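Local coordinates for thioredoxin reductase (PDB 4NTD) that catalyses the formation of disulfide bonds in natural products such as the antibiotic holomycin, as an FAD-dependent relative of thioredoxin reductase, at the interface of chains A and B. Numbering follows the deposited sequence. Chains: chain A/B, Thioredoxin reductase.

The interface of chains A and B. Residues chain A 44, 47, 75, 93, 309; chain B 74-76, 306.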
ATOM      1  N   ASN A  44     -10.074   3.058  -2.299  1.00 13.38           N
ATOM      2  CA  ASN A  44      -9.754   2.420  -1.019  1.00 12.87           C
ATOM      3  C   ASN A  44      -9.782   3.432   0.134  1.00 14.03           C
ATOM      4  O   ASN A  44     -10.125   3.072   1.262  1.00 14.49           O
ATOM      5  CB  ASN A  44      -8.433   1.637  -1.068  1.00 13.02           C
ATOM      6  CG  ASN A  44      -8.476   0.361  -0.230  1.00 13.38           C
ATOM      7  OD1 ASN A  44      -8.039  -0.702  -0.673  1.00 13.40           O
ATOM      8  ND2 ASN A  44      -9.013   0.460   0.983  1.00 13.99           N
ATOM      9  N   LEU A  47     -13.515   3.723   0.836  1.00 13.88           N
ATOM     10  CA  LEU A  47     -14.015   2.492   1.451  1.00 14.24           C
ATOM     11  C   LEU A  47     -13.827   2.519   2.968  1.00 13.58           C
ATOM     12  O   LEU A  47     -14.772   2.271   3.723  1.00 14.76           O
ATOM     13  CB  LEU A  47     -13.313   1.270   0.846  1.00 14.50           C
ATOM     14  CG  LEU A  47     -13.654  -0.110   1.421  1.00 15.82           C
ATOM     15  CD1 LEU A  47     -15.153  -0.364   1.402  1.00 16.43           C
ATOM     16  CD2 LEU A  47     -12.916  -1.198   0.656  1.00 16.97           C
ATOM     17  N   PHE A  75      -1.622  -7.487  -8.436  1.00 14.12           N
ATOM     18  CA  PHE A  75      -2.470  -7.067  -7.309  1.00 14.50           C
ATOM     19  C   PHE A  75      -2.933  -8.339  -6.595  1.00 14.08           C
ATOM     20  O   PHE A  75      -3.636  -9.156  -7.187  1.00 14.58           O
ATOM     21  CB  PHE A  75      -3.664  -6.287  -7.882  1.00 15.05           C
ATOM     22  CG  PHE A  75      -4.578  -5.645  -6.860  1.00 15.43           C
ATOM     23  CD1 PHE A  75      -4.716  -4.261  -6.819  1.00 15.12           C
ATOM     24  CD2 PHE A  75      -5.360  -6.409  -5.999  1.00 16.73           C
ATOM     25  CE1 PHE A  75      -5.578  -3.653  -5.920  1.00 16.10           C
ATOM     26  CE2 PHE A  75      -6.223  -5.805  -5.095  1.00 17.59           C
ATOM     27  CZ  PHE A  75      -6.331  -4.427  -5.054  1.00 17.39           C
ATOM     28  N   GLU A  93     -18.788  -1.660  -3.642  1.00 16.37           N
ATOM     29  CA  GLU A  93     -18.460  -1.743  -2.214  1.00 16.47           C
ATOM     30  C   GLU A  93     -18.646  -0.386  -1.545  1.00 16.55           C
ATOM     31  O   GLU A  93     -19.333  -0.269  -0.530  1.00 17.84           O
ATOM     32  CB  GLU A  93     -17.014  -2.212  -2.008  1.00 17.64           C
ATOM     33  CG  GLU A  93     -16.764  -3.667  -2.373  1.00 18.23           C
ATOM     34  CD  GLU A  93     -15.296  -4.062  -2.324  1.00 18.25           C
ATOM     35  OE1 GLU A  93     -14.412  -3.175  -2.403  1.00 18.64           O
ATOM     36  OE2 GLU A  93     -15.018  -5.274  -2.219  1.00 18.05           O
ATOM     37  N   ALA A 309      -3.923   1.568  -3.737  1.00 13.13           N
ATOM     38  CA  ALA A 309      -4.973   1.149  -2.805  1.00 12.86           C
ATOM     39  C   ALA A 309      -4.464   1.182  -1.365  1.00 13.27           C
ATOM     40  O   ALA A 309      -5.148   1.682  -0.468  1.00 13.33           O
ATOM     41  CB  ALA A 309      -5.473  -0.247  -3.153  1.00 12.79           C
TER
ATOM     42  N   GLY B  74     -12.371  -3.869   4.266  1.00 14.81           N
ATOM     43  CA  GLY B  74     -11.640  -2.661   3.871  1.00 14.55           C
ATOM     44  C   GLY B  74     -10.549  -2.812   2.817  1.00 14.40           C
ATOM     45  O   GLY B  74      -9.833  -1.855   2.539  1.00 15.12           O
ATOM     46  N   PHE B  75     -10.431  -4.004   2.236  1.00 14.12           N
ATOM     47  CA  PHE B  75      -9.462  -4.308   1.172  1.00 14.50           C
ATOM     48  C   PHE B  75     -10.203  -4.184  -0.161  1.00 14.08           C
ATOM     49  O   PHE B  75     -11.144  -4.934  -0.415  1.00 14.58           O
ATOM     50  CB  PHE B  75      -8.954  -5.742   1.393  1.00 15.05           C
ATOM     51  CG  PHE B  75      -7.834  -6.188   0.476  1.00 15.43           C
ATOM     52  CD1 PHE B  75      -6.590  -6.517   1.004  1.00 15.12           C
ATOM     53  CD2 PHE B  75      -8.034  -6.360  -0.890  1.00 16.73           C
ATOM     54  CE1 PHE B  75      -5.561  -6.967   0.191  1.00 16.10           C
ATOM     55  CE2 PHE B  75      -7.008  -6.808  -1.710  1.00 17.59           C
ATOM     56  CZ  PHE B  75      -5.771  -7.110  -1.171  1.00 17.39           C
ATOM     57  N   LEU B  76      -9.784  -3.240  -1.005  1.00 14.67           N
ATOM     58  CA  LEU B  76     -10.511  -2.937  -2.247  1.00 15.20           C
ATOM     59  C   LEU B  76     -10.796  -4.184  -3.090  1.00 14.67           C
ATOM     60  O   LEU B  76      -9.882  -4.927  -3.445  1.00 15.23           O
ATOM     61  CB  LEU B  76      -9.747  -1.917  -3.097  1.00 16.98           C
ATOM     62  CG  LEU B  76     -10.475  -1.417  -4.350  1.00 21.30           C
ATOM     63  CD1 LEU B  76     -11.679  -0.571  -3.964  1.00 23.72           C
ATOM     64  CD2 LEU B  76      -9.526  -0.635  -5.242  1.00 25.54           C
ATOM     65  N   VAL B 306      -4.556  -4.378   3.081  1.00 13.06           N
ATOM     66  CA  VAL B 306      -4.273  -3.828   1.755  1.00 13.00           C
ATOM     67  C   VAL B 306      -3.022  -2.935   1.765  1.00 12.92           C
ATOM     68  O   VAL B 306      -2.298  -2.868   0.768  1.00 13.18           O
ATOM     69  CB  VAL B 306      -5.498  -3.093   1.152  1.00 13.34           C
ATOM     70  CG1 VAL B 306      -5.757  -1.761   1.847  1.00 14.41           C
ATOM     71  CG2 VAL B 306      -5.325  -2.904  -0.350  1.00 14.44           C
TER
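CG of A:Asn44 stands some way off anti to the backbone N (chi1 -144°), which carries the carboxamide out of helix 40-51 toward the B:Gly74 to B:Leu76 segment. The case shows how one carboxamide can clasp a loop, by a carbonyl and by the N-H two residues further on, in a two-fold symmetric interface, probably the dimer usual for thioredoxin reductases. ND2 donates to the carbonyl O of B:Gly74 at 2.9 Å, a fairly straight bond (160° at H) with the acceptor close to the amide plane. OD1 in turn accepts from the backbone N of B:Leu76 at 3.1 Å; that N-H comes from above the carbonyl plane rather than along a lone pair. A flip would set NH2 against N-H and oxygen against oxygen, so the amide is probably fixed in this sense. Around this clasp, both methyls of B:Val306 come tip to tip against the amide, CG2 3.5 Å from OD1 of A:Asn44, and CD2 of A:Leu47 packs 3.8 Å from CA of B:Gly74. An alanine in place of A:Asn44 would probably leave the B:Gly74 carbonyl and the B:Leu76 N-H without their mates and open a gap beside B:Val306. Within chain B, CG2 of B:Val306 also sits over the centre of the B:Phe75 ring, bracing it from one face. The two Phe75 side chains run antiparallel, their rings nearly perpendicular (about 80°), CE2 of A:Phe75 lying 3.6 Å from CE2 of B:Phe75.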